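Local coordinates for Bacint_00347 (Bacteroides intestinalis DSM 17393, PDB 5MUM), which probably hydrolyses glycosidic bonds, most likely as a rhamnosidase, and is built on a beta-propeller scaffold, at residues M100-D103 against Y107-L110; N120-T125 against L130-K135; S168-L173 against E221-E226. All coordinates share one frame; numbering follows the deposited sequence.

Contact 1: residues M100-D103 against Y107-L110; sequences MMLD and YLHL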
ATOM      1  N   MET A 100      10.045   1.501   1.497  1.00  8.88           N
ATOM      2  CA  MET A 100      11.203   1.964   0.770  1.00  9.10           C
ATOM      3  C   MET A 100      10.792   2.507  -0.579  1.00  8.85           C
ATOM      4  O   MET A 100       9.736   2.168  -1.150  1.00  7.92           O
ATOM      5  CB  MET A 100      12.209   0.831   0.570  1.00 10.38           C
ATOM      6  CG  MET A 100      11.913  -0.072  -0.601  1.00 11.98           C
ATOM      7  SD  MET A 100      12.885  -1.569  -0.745  1.00 14.78           S
ATOM      8  CE  MET A 100      14.512  -0.918  -0.606  1.00 14.08           C
ATOM      9  N   MET A 101      11.667   3.363  -1.081  1.00  9.17           N
ATOM     10  CA  MET A 101      11.531   3.887  -2.417  1.00 10.07           C
ATOM     11  C   MET A 101      12.893   4.399  -2.852  1.00  9.95           C
ATOM     12  O   MET A 101      13.770   4.723  -2.007  1.00  9.99           O
ATOM     13  CB  MET A 101      10.481   5.010  -2.420  1.00 11.03           C
ATOM     14  CG  MET A 101      10.126   5.600  -3.770  1.00 12.34           C
ATOM     15  SD  MET A 101       9.556   4.367  -4.914  1.00 14.96           S
ATOM     16  CE  MET A 101       8.139   3.685  -4.053  1.00 14.24           C
ATOM     17  N   LEU A 102      13.119   4.450  -4.158  1.00  9.79           N
ATOM     18  CA  LEU A 102      14.298   5.140  -4.643  1.00 10.28           C
ATOM     19  C   LEU A 102      13.879   6.443  -5.258  1.00 10.31           C
ATOM     20  O   LEU A 102      12.851   6.494  -5.950  1.00  9.96           O
ATOM     21  CB  LEU A 102      15.051   4.312  -5.681  1.00 11.33           C
ATOM     22  CG  LEU A 102      15.973   3.265  -5.059  1.00 11.16           C
ATOM     23  CD1 LEU A 102      15.186   2.119  -4.482  1.00 11.53           C
ATOM     24  CD2 LEU A 102      16.915   2.756  -6.100  1.00 11.89           C
ATOM     25  N   ASP A 103      14.677   7.483  -5.041  1.00  9.88           N
ATOM     26  CA  ASP A 103      14.470   8.742  -5.734  1.00 10.17           C
ATOM     27  C   ASP A 103      15.126   8.729  -7.116  1.00 10.74           C
ATOM     28  O   ASP A 103      15.756   7.746  -7.499  1.00 10.88           O
ATOM     29  CB  ASP A 103      14.917   9.920  -4.884  1.00 10.13           C
ATOM     30  CG  ASP A 103      16.439   9.988  -4.667  1.00 10.16           C
ATOM     31  OD1 ASP A 103      17.233   9.595  -5.548  1.00  9.76           O
ATOM     32  OD2 ASP A 103      16.848  10.502  -3.587  1.00  9.61           O
ATOM     33  N   TYR A 107      19.079   7.109  -4.838  1.00  9.98           N
ATOM     34  CA  TYR A 107      19.211   6.945  -3.412  1.00  9.89           C
ATOM     35  C   TYR A 107      17.972   6.222  -2.928  1.00  9.88           C
ATOM     36  O   TYR A 107      16.843   6.564  -3.326  1.00  8.78           O
ATOM     37  CB  TYR A 107      19.314   8.248  -2.640  1.00 10.76           C
ATOM     38  CG  TYR A 107      20.588   8.984  -2.861  1.00 11.28           C
ATOM     39  CD1 TYR A 107      20.722   9.839  -3.946  1.00 11.69           C
ATOM     40  CD2 TYR A 107      21.681   8.799  -2.026  1.00 12.35           C
ATOM     41  CE1 TYR A 107      21.908  10.533  -4.185  1.00 12.25           C
ATOM     42  CE2 TYR A 107      22.884   9.493  -2.250  1.00 12.36           C
ATOM     43  CZ  TYR A 107      22.973  10.341  -3.358  1.00 12.75           C
ATOM     44  OH  TYR A 107      24.118  11.040  -3.629  1.00 14.68           O
ATOM     45  N   LEU A 108      18.208   5.247  -2.066  1.00  9.73           N
ATOM     46  CA  LEU A 108      17.144   4.559  -1.328  1.00 10.23           C
ATOM     47  C   LEU A 108      16.700   5.424  -0.159  1.00  9.76           C
ATOM     48  O   LEU A 108      17.536   6.011   0.547  1.00  9.17           O
ATOM     49  CB  LEU A 108      17.625   3.224  -0.764  1.00 11.11           C
ATOM     50  CG  LEU A 108      17.853   2.072  -1.737  1.00 12.14           C
ATOM     51  CD1 LEU A 108      19.053   2.339  -2.642  1.00 12.52           C
ATOM     52  CD2 LEU A 108      18.041   0.788  -0.960  1.00 12.69           C
ATOM     53  N   HIS A 109      15.392   5.455   0.052  1.00  8.76           N
ATOM     54  CA  HIS A 109      14.783   6.120   1.178  1.00  8.36           C
ATOM     55  C   HIS A 109      14.022   5.037   1.906  1.00  8.03           C
ATOM     56  O   HIS A 109      13.247   4.308   1.300  1.00  7.49           O
ATOM     57  CB  HIS A 109      13.810   7.171   0.678  1.00  8.15           C
ATOM     58  CG  HIS A 109      14.476   8.360   0.088  1.00  7.96           C
ATOM     59  ND1 HIS A 109      15.143   8.324  -1.121  1.00  8.57           N
ATOM     60  CD2 HIS A 109      14.549   9.636   0.520  1.00  7.63           C
ATOM     61  CE1 HIS A 109      15.633   9.527  -1.377  1.00  8.16           C
ATOM     62  NE2 HIS A 109      15.280  10.347  -0.410  1.00  8.40           N
ATOM     63  N   LEU A 110      14.222   4.966   3.197  1.00  7.88           N
ATOM     64  CA  LEU A 110      13.687   3.882   4.020  1.00  8.31           C
ATOM     65  C   LEU A 110      13.017   4.505   5.194  1.00  8.28           C
ATOM     66  O   LEU A 110      13.578   5.408   5.792  1.00  8.01           O
ATOM     67  CB  LEU A 110      14.817   3.014   4.570  1.00  8.68           C
ATOM     68  CG  LEU A 110      15.239   1.768   3.825  1.00  8.87           C
ATOM     69  CD1 LEU A 110      14.098   0.789   3.780  1.00  9.07           C
ATOM     70  CD2 LEU A 110      15.780   2.111   2.428  1.00  9.25           C
TER
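M101 and H109 face each other as the antiparallel hydrogen-bonded pair of this contact: H109 N reaches M101 O at 2.7 Å, and M101 N returns the bond to H109 O. M100–L110 and L102–L108 form the non-hydrogen-bonded pairs beside it, and the short strand axes run 159° apart. L102 can be traced outward atom by atom. Its CB lies 3.7 Å from Y107 O, and CG lies near both that carbonyl oxygen and L108 CG. Of the two methyls, CD1 packs on L108 CG at 3.8 Å, while CD2 reaches L108 CD1 at 4.1 Å, the two leucines lying side by side and pointing the same way. On the same face, M100 CE adds a contact to L108 CD2 at 3.9 Å, and M100 CB meets L110 CD1. This pairing is a beta hairpin, made by strands 98-102 and 108-112, neighbours in one blade of the beta-propeller. At its turn, Y107 O accepts two bonds, from D103 N at 2.9 Å and from H109 ND1 at 3.3 Å, the latter donor standing above the carbonyl plane. D103 holds CG between its backbone N and carbonyl carbon (chi1 68°), which carries OD1 to within 3.2 Å of Y107 N; that N-H comes from above the carboxylate plane, 55° out of it. The same OD1 also takes the N-H of D105 inside the turn. On the opposite face of the hairpin from the leucines, H109 meets the ring of Y178 edge-to-face, whereas M100, L102 and L108 all pack on Y58.

Contact 2: residues N120-T125 against L130-K135; sequences NYCRST and LELGDK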
ATOM      1  N   ASN A 120      11.334   7.217  12.028  1.00  9.48           N
ATOM      2  CA  ASN A 120      12.515   6.499  11.629  1.00  9.47           C
ATOM      3  C   ASN A 120      12.638   6.543  10.103  1.00  9.28           C
ATOM      4  O   ASN A 120      11.891   5.863   9.378  1.00  9.73           O
ATOM      5  CB  ASN A 120      12.417   5.048  12.017  1.00  9.84           C
ATOM      6  CG  ASN A 120      12.222   4.843  13.497  1.00 10.85           C
ATOM      7  OD1 ASN A 120      11.364   4.050  13.891  1.00 13.02           O
ATOM      8  ND2 ASN A 120      13.009   5.510  14.313  1.00  9.37           N
ATOM      9  N   TYR A 121      13.595   7.316   9.646  1.00  8.83           N
ATOM     10  CA  TYR A 121      13.808   7.562   8.250  1.00  8.56           C
ATOM     11  C   TYR A 121      15.311   7.697   7.988  1.00  8.74           C
ATOM     12  O   TYR A 121      16.020   8.396   8.724  1.00  8.10           O
ATOM     13  CB  TYR A 121      13.114   8.852   7.871  1.00  8.63           C
ATOM     14  CG  TYR A 121      13.591   9.425   6.567  1.00  8.67           C
ATOM     15  CD1 TYR A 121      13.376   8.756   5.381  1.00  8.31           C
ATOM     16  CD2 TYR A 121      14.224  10.660   6.521  1.00  8.67           C
ATOM     17  CE1 TYR A 121      13.800   9.264   4.180  1.00  8.66           C
ATOM     18  CE2 TYR A 121      14.665  11.171   5.311  1.00  8.54           C
ATOM     19  CZ  TYR A 121      14.452  10.452   4.149  1.00  8.69           C
ATOM     20  OH  TYR A 121      14.875  10.968   2.947  1.00  8.62           O
ATOM     21  N   CYS A 122      15.792   7.072   6.927  0.50  8.87           N
ATOM     22  CA  CYS A 122      17.151   7.315   6.519  0.50  9.49           C
ATOM     23  C   CYS A 122      17.296   7.028   5.058  0.50  9.62           C
ATOM     24  O   CYS A 122      16.452   6.346   4.425  0.50  8.92           O
ATOM     25  CB  CYS A 122      18.124   6.475   7.338  0.50  9.83           C
ATOM     26  SG  CYS A 122      17.869   4.724   7.056  0.50 10.97           S
ATOM     27  N   ARG A 123      18.388   7.567   4.534  1.00  9.62           N
ATOM     28  CA  ARG A 123      18.753   7.425   3.139  1.00 11.21           C
ATOM     29  C   ARG A 123      19.971   6.515   2.971  1.00 10.94           C
ATOM     30  O   ARG A 123      20.800   6.380   3.887  1.00 11.10           O
ATOM     31  CB  ARG A 123      19.038   8.792   2.532  1.00 12.88           C
ATOM     32  CG  ARG A 123      17.782   9.611   2.378  1.00 14.85           C
ATOM     33  CD  ARG A 123      18.053  10.992   1.865  1.00 17.19           C
ATOM     34  NE  ARG A 123      18.672  11.786   2.911  1.00 19.19           N
ATOM     35  CZ  ARG A 123      19.157  13.013   2.752  1.00 24.45           C
ATOM     36  NH1 ARG A 123      19.145  13.619   1.554  1.00 24.20           N
ATOM     37  NH2 ARG A 123      19.695  13.639   3.809  1.00 24.40           N
ATOM     38  N   SER A 124      20.100   5.907   1.801  1.00 10.39           N
ATOM     39  CA  SER A 124      21.359   5.249   1.461  1.00  9.97           C
ATOM     40  C   SER A 124      22.469   6.309   1.366  1.00  9.82           C
ATOM     41  O   SER A 124      22.222   7.504   1.145  1.00  9.67           O
ATOM     42  CB  SER A 124      21.276   4.400   0.170  1.00  9.95           C
ATOM     43  OG  SER A 124      21.017   5.178  -0.977  1.00  9.76           O
ATOM     44  N   THR A 125      23.692   5.861   1.602  1.00 10.76           N
ATOM     45  CA  THR A 125      24.860   6.758   1.610  1.00 12.07           C
ATOM     46  C   THR A 125      25.297   7.137   0.203  1.00 12.60           C
ATOM     47  O   THR A 125      26.022   8.118   0.020  1.00 14.33           O
ATOM     48  CB  THR A 125      26.022   6.098   2.334  1.00 12.89           C
ATOM     49  OG1 THR A 125      26.235   4.797   1.807  1.00 12.77           O
ATOM     50  CG2 THR A 125      25.670   5.951   3.787  1.00 13.70           C
ATOM     51  N   LEU A 130      23.270  -0.462  -0.829  1.00 13.58           N
ATOM     52  CA  LEU A 130      22.601  -1.036   0.319  1.00 15.40           C
ATOM     53  C   LEU A 130      23.338  -0.716   1.599  1.00 17.41           C
ATOM     54  O   LEU A 130      23.888  -1.560   2.203  1.00 22.86           O
ATOM     55  CB  LEU A 130      22.514  -2.532   0.174  1.00 14.57           C
ATOM     56  CG  LEU A 130      21.938  -3.044  -1.126  1.00 14.64           C
ATOM     57  CD1 LEU A 130      21.798  -4.547  -1.144  1.00 14.93           C
ATOM     58  CD2 LEU A 130      20.661  -2.332  -1.462  1.00 14.43           C
ATOM     59  N   GLU A 131      23.448   0.535   1.895  1.00 18.35           N
ATOM     60  CA  GLU A 131      24.102   1.001   3.055  1.00 18.17           C
ATOM     61  C   GLU A 131      23.319   2.230   3.497  1.00 15.41           C
ATOM     62  O   GLU A 131      23.247   3.172   2.815  1.00 14.23           O
ATOM     63  CB  GLU A 131      25.533   1.337   2.710  1.00 30.00           C
ATOM     64  CG  GLU A 131      26.313   2.072   3.762  1.00 30.00           C
ATOM     65  CD  GLU A 131      27.176   1.149   4.559  1.00 30.00           C
ATOM     66  OE1 GLU A 131      28.080   0.559   4.009  1.00 30.00           O
ATOM     67  OE2 GLU A 131      26.923   0.989   5.737  1.00 30.00           O
ATOM     68  N   LEU A 132      22.760   2.169   4.678  1.00 13.52           N
ATOM     69  CA  LEU A 132      22.009   3.250   5.155  1.00 13.10           C
ATOM     70  C   LEU A 132      22.710   4.200   6.117  1.00 12.43           C
ATOM     71  O   LEU A 132      23.443   3.799   6.953  1.00 13.14           O
ATOM     72  CB  LEU A 132      20.747   2.751   5.814  1.00 13.18           C
ATOM     73  CG  LEU A 132      19.811   1.878   5.023  1.00 13.26           C
ATOM     74  CD1 LEU A 132      18.744   1.273   5.916  1.00 12.67           C
ATOM     75  CD2 LEU A 132      19.121   2.785   4.009  1.00 13.36           C
ATOM     76  N   GLY A 133      22.439   5.465   5.947  1.00 12.24           N
ATOM     77  CA  GLY A 133      22.926   6.476   6.866  1.00 13.09           C
ATOM     78  C   GLY A 133      22.185   6.448   8.179  1.00 13.29           C
ATOM     79  O   GLY A 133      21.388   5.552   8.468  1.00 13.22           O
ATOM     80  N   ASP A 134      22.443   7.461   8.980  1.00 14.45           N
ATOM     81  CA  ASP A 134      21.778   7.585  10.254  1.00 15.69           C
ATOM     82  C   ASP A 134      20.354   8.058  10.074  1.00 15.16           C
ATOM     83  O   ASP A 134      20.027   8.702   9.097  1.00 14.51           O
ATOM     84  CB  ASP A 134      22.487   8.616  11.122  1.00 18.48           C
ATOM     85  CG  ASP A 134      23.879   8.194  11.494  1.00 20.85           C
ATOM     86  OD1 ASP A 134      24.115   6.992  11.728  1.00 24.55           O
ATOM     87  OD2 ASP A 134      24.736   9.076  11.571  1.00 26.17           O
ATOM     88  N   LYS A 135      19.541   7.797  11.086  1.00 14.75           N
ATOM     89  CA  LYS A 135      18.182   8.306  11.123  1.00 16.23           C
ATOM     90  C   LYS A 135      18.167   9.819  11.089  1.00 15.82           C
ATOM     91  O   LYS A 135      18.952  10.485  11.780  1.00 15.19           O
ATOM     92  CB  LYS A 135      17.421   7.782  12.348  1.00 16.42           C
ATOM     93  CG  LYS A 135      17.145   6.297  12.264  1.00 18.61           C
ATOM     94  CD  LYS A 135      16.447   5.761  13.525  1.00 21.42           C
ATOM     95  CE  LYS A 135      16.120   4.279  13.350  1.00 24.66           C
ATOM     96  NZ  LYS A 135      15.580   3.612  14.595  1.00 27.13           N
TER
HETATM   97  O   HOH W   1      20.066   9.017   6.357  1.00 14.96           O
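Segments 120-125 and 130-135 run roughly antiparallel, their end-to-end directions 141° apart, with a single backbone bridge between S124 and L132. Two hydrogen bonds flank it: G133 N to R123 O, 2.8 Å and almost straight at 173°, and T125 N to E131 O, 3.0 Å and more bent. Towards K135 direct pairing gives way to water 1, whose O accepts from R123 N at 2.9 Å and also bonds to D134 O. Beyond it, K135 CA approaches Y121 O at 3.2 Å in a CA-H...O contact.

Among the side chains, C122 turns towards the loop. Its SG sits between backbone N and carbonyl carbon (chi1 64°), which places it 3.7 Å from L132 CB; a second C122 conformer exists, so this sulfur contact describes one of two states. At one end T125 crosses E131, OG1 lying 3.4 Å from E131 CG. At the other, K135 stretches out fully beyond CG and runs alongside N120, bringing its CE to 4.0 Å from N120 CB. With an alanine at the N120 position, the end of K135 would probably lose the group beside it and be freer to swing. R123 points away from the loop; its guanidinium is held by a salt bridge to E136 and a hydrogen bond to Y178.

Strand 121-123 is an edge strand of its blade's regular sheet, pairing on its inner side with strand 108-112 through C122–L110 and S124–L108. The loop 130-135 lies along its other edge, roughly where the outer strand of a four-stranded propeller blade would be expected, and L132 reaches over to L68 and L70 of strand 67-74 and to Y87 of strand 87-88.

Contact 3: residues S168-L173 against E221-E226; sequences SGRGNL and ETWHVE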
ATOM      1  N   SER A 168      -2.071  14.370  17.672  1.00 17.83           N
ATOM      2  CA  SER A 168      -3.278  15.074  18.117  1.00 18.23           C
ATOM      3  C   SER A 168      -4.292  14.189  18.830  1.00 17.94           C
ATOM      4  O   SER A 168      -5.277  14.708  19.321  1.00 18.69           O
ATOM      5  CB  SER A 168      -3.991  15.696  16.918  1.00 18.45           C
ATOM      6  OG  SER A 168      -4.648  14.692  16.108  1.00 17.58           O
ATOM      7  N   GLY A 169      -4.081  12.876  18.852  1.00 16.86           N
ATOM      8  CA  GLY A 169      -5.067  11.937  19.360  1.00 17.29           C
ATOM      9  C   GLY A 169      -5.939  11.270  18.306  1.00 17.14           C
ATOM     10  O   GLY A 169      -6.710  10.381  18.635  1.00 17.97           O
ATOM     11  N   ARG A 170      -5.831  11.727  17.065  1.00 17.60           N
ATOM     12  CA  ARG A 170      -6.499  11.137  15.924  1.00 18.21           C
ATOM     13  C   ARG A 170      -5.477  11.046  14.783  1.00 16.43           C
ATOM     14  O   ARG A 170      -4.671  11.945  14.599  1.00 15.41           O
ATOM     15  CB  ARG A 170      -7.678  12.003  15.471  1.00 20.03           C
ATOM     16  CG  ARG A 170      -8.989  11.693  16.169  1.00 22.80           C
ATOM     17  CD  ARG A 170     -10.108  12.617  15.714  1.00 23.79           C
ATOM     18  NE  ARG A 170     -11.215  12.593  16.673  1.00 24.39           N
ATOM     19  CZ  ARG A 170     -12.189  11.690  16.715  1.00 25.29           C
ATOM     20  NH1 ARG A 170     -13.130  11.801  17.642  1.00 28.11           N
ATOM     21  NH2 ARG A 170     -12.235  10.666  15.874  1.00 24.58           N
ATOM     22  N   GLY A 171      -5.556   9.973  14.000  1.00 14.21           N
ATOM     23  CA  GLY A 171      -4.677   9.805  12.872  1.00 12.97           C
ATOM     24  C   GLY A 171      -4.948  10.876  11.859  1.00 12.14           C
ATOM     25  O   GLY A 171      -6.090  11.080  11.464  1.00 14.37           O
ATOM     26  N   ASN A 172      -3.906  11.575  11.454  1.00 10.68           N
ATOM     27  CA  ASN A 172      -4.008  12.658  10.517  1.00  9.34           C
ATOM     28  C   ASN A 172      -3.007  12.425   9.392  1.00  8.72           C
ATOM     29  O   ASN A 172      -1.846  12.074   9.636  1.00  8.09           O
ATOM     30  CB  ASN A 172      -3.750  14.003  11.229  1.00 10.07           C
ATOM     31  CG  ASN A 172      -3.749  15.166  10.269  1.00  9.90           C
ATOM     32  OD1 ASN A 172      -4.734  15.388   9.576  1.00 10.24           O
ATOM     33  ND2 ASN A 172      -2.642  15.833  10.148  1.00  8.93           N
ATOM     34  N   LEU A 173      -3.460  12.643   8.160  1.00  7.97           N
ATOM     35  CA  LEU A 173      -2.611  12.477   6.982  1.00  7.85           C
ATOM     36  C   LEU A 173      -1.621  13.629   6.881  1.00  7.80           C
ATOM     37  O   LEU A 173      -2.007  14.773   6.744  1.00  8.09           O
ATOM     38  CB  LEU A 173      -3.451  12.322   5.725  1.00  7.84           C
ATOM     39  CG  LEU A 173      -2.764  11.926   4.408  1.00  8.00           C
ATOM     40  CD1 LEU A 173      -3.768  11.560   3.352  1.00  8.31           C
ATOM     41  CD2 LEU A 173      -1.836  13.019   3.894  1.00  8.19           C
ATOM     42  N   GLU A 221     -16.572   6.300  12.069  1.00 10.36           N
ATOM     43  CA  GLU A 221     -17.257   7.236  12.924  1.00 11.62           C
ATOM     44  C   GLU A 221     -16.760   7.196  14.351  1.00 11.85           C
ATOM     45  O   GLU A 221     -16.609   8.258  14.957  1.00 11.48           O
ATOM     46  CB  GLU A 221     -18.797   7.069  12.942  1.00 12.58           C
ATOM     47  CG  GLU A 221     -19.527   7.713  11.785  1.00 13.82           C
ATOM     48  CD  GLU A 221     -19.031   9.088  11.375  1.00 14.04           C
ATOM     49  OE1 GLU A 221     -19.402  10.084  12.035  1.00 13.11           O
ATOM     50  OE2 GLU A 221     -18.321   9.176  10.341  1.00 15.11           O
ATOM     51  N   THR A 222     -16.470   6.008  14.869  1.00 11.19           N
ATOM     52  CA  THR A 222     -16.027   5.887  16.259  1.00 12.35           C
ATOM     53  C   THR A 222     -14.632   5.281  16.225  1.00 12.98           C
ATOM     54  O   THR A 222     -13.972   5.285  15.169  1.00 12.50           O
ATOM     55  CB  THR A 222     -17.007   5.016  17.066  1.00 11.73           C
ATOM     56  OG1 THR A 222     -16.842   3.622  16.700  1.00 11.54           O
ATOM     57  CG2 THR A 222     -18.443   5.534  16.875  1.00 12.15           C
ATOM     58  N   TRP A 223     -14.193   4.707  17.329  1.00 13.60           N
ATOM     59  CA  TRP A 223     -12.895   4.026  17.330  1.00 15.27           C
ATOM     60  C   TRP A 223     -13.013   2.625  16.772  1.00 15.53           C
ATOM     61  O   TRP A 223     -12.001   2.041  16.419  1.00 15.66           O
ATOM     62  CB  TRP A 223     -12.280   3.961  18.738  1.00 16.35           C
ATOM     63  CG  TRP A 223     -12.058   5.347  19.363  1.00 17.11           C
ATOM     64  CD1 TRP A 223     -12.643   5.827  20.484  1.00 18.04           C
ATOM     65  CD2 TRP A 223     -11.182   6.384  18.900  1.00 18.00           C
ATOM     66  NE1 TRP A 223     -12.207   7.101  20.753  1.00 18.53           N
ATOM     67  CE2 TRP A 223     -11.331   7.480  19.782  1.00 18.34           C
ATOM     68  CE3 TRP A 223     -10.309   6.507  17.812  1.00 19.06           C
ATOM     69  CZ2 TRP A 223     -10.623   8.666  19.627  1.00 20.21           C
ATOM     70  CZ3 TRP A 223      -9.606   7.689  17.658  1.00 19.81           C
ATOM     71  CH2 TRP A 223      -9.768   8.758  18.554  1.00 20.14           C
ATOM     72  N   HIS A 224     -14.235   2.095  16.678  1.00 14.61           N
ATOM     73  CA  HIS A 224     -14.439   0.710  16.357  1.00 15.91           C
ATOM     74  C   HIS A 224     -14.502   0.483  14.841  1.00 13.90           C
ATOM     75  O   HIS A 224     -15.176   1.212  14.124  1.00 11.07           O
ATOM     76  CB  HIS A 224     -15.742   0.207  16.930  1.00 19.75           C
ATOM     77  CG  HIS A 224     -15.812   0.250  18.418  1.00 25.93           C
ATOM     78  ND1 HIS A 224     -15.556  -0.849  19.209  1.00 33.77           N
ATOM     79  CD2 HIS A 224     -16.143   1.253  19.262  1.00 29.54           C
ATOM     80  CE1 HIS A 224     -15.718  -0.521  20.479  1.00 32.54           C
ATOM     81  NE2 HIS A 224     -16.072   0.751  20.538  1.00 32.20           N
ATOM     82  N   VAL A 225     -13.857  -0.582  14.400  1.00 12.30           N
ATOM     83  CA  VAL A 225     -13.776  -0.916  12.991  1.00 12.73           C
ATOM     84  C   VAL A 225     -15.137  -1.056  12.293  1.00 11.86           C
ATOM     85  O   VAL A 225     -15.266  -0.749  11.110  1.00 11.44           O
ATOM     86  CB  VAL A 225     -12.938  -2.187  12.781  1.00 13.29           C
ATOM     87  CG1 VAL A 225     -13.696  -3.399  13.299  1.00 14.29           C
ATOM     88  CG2 VAL A 225     -12.546  -2.333  11.305  1.00 13.66           C
ATOM     89  N   GLU A 226     -16.167  -1.479  13.026  1.00 11.73           N
ATOM     90  CA  GLU A 226     -17.481  -1.686  12.398  1.00 11.30           C
ATOM     91  C   GLU A 226     -18.083  -0.354  11.966  1.00  9.70           C
ATOM     92  O   GLU A 226     -19.052  -0.346  11.236  1.00  9.11           O
ATOM     93  CB  GLU A 226     -18.452  -2.450  13.297  1.00 13.77           C
ATOM     94  CG  GLU A 226     -18.687  -1.826  14.637  1.00 15.71           C
ATOM     95  CD  GLU A 226     -17.798  -2.416  15.730  1.00 19.39           C
ATOM     96  OE1 GLU A 226     -16.608  -2.705  15.447  1.00 19.79           O
ATOM     97  OE2 GLU A 226     -18.297  -2.559  16.892  1.00 23.44           O
TER
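H224 N donates to T222 OG1 at 3.0 Å and 164°, closing an ST turn around W223, the residue that reaches across to G169 and R170. From this turn the indole extends with CG anti to its carbonyl carbon (chi1 -59°), and its far corner does the touching: CH2 lies 3.5 Å from G169 O and 3.9 Å from R170 CG. Both approaches are oblique to the ring. The R170 chain is extended from CG to NE and crosses the tryptophan at about a right angle, yet the guanidinium and indole planes are only 16° apart. CH2 stands over one guanidinium face, offset toward its rim and 4.1 Å from NH2, so the overlap is marginal. No hydrogen bond joins the segments. On the arginine side, R170 N makes a weak bond of 3.3 Å to S168 OG. W223 also touches a crystal neighbour, and its pose may partly reflect the lattice.

The contact links two neighbouring propeller blades at the surface: 168-173 leads into strand 172-179 of one, and 221-226 connects strands 213-220 and 228-236 of the next. R170 and W223 both touch N200 on strand 200-207, an edge strand of that second blade.

How the contacts relate
Contacts 1 and 2 belong to one propeller blade and share its middle: strand 108-112 of the first pairs with strand 121-123 of the second, with their centres 9 Å apart. Contact 1 is buried and combines regular strand pairing with an apolar leucine and methionine face; contact 2, farther from the chain's centre, is partly buried, and its sparser pairing includes a water bridge and ends in solvent-exposed side chains. Contact 3 stands apart, its centre about 29 Å from that of contact 1 and about 31 Å from that of contact 2. It is a surface meeting between two other blades, without any cross-segment hydrogen bond, resting on one indole corner.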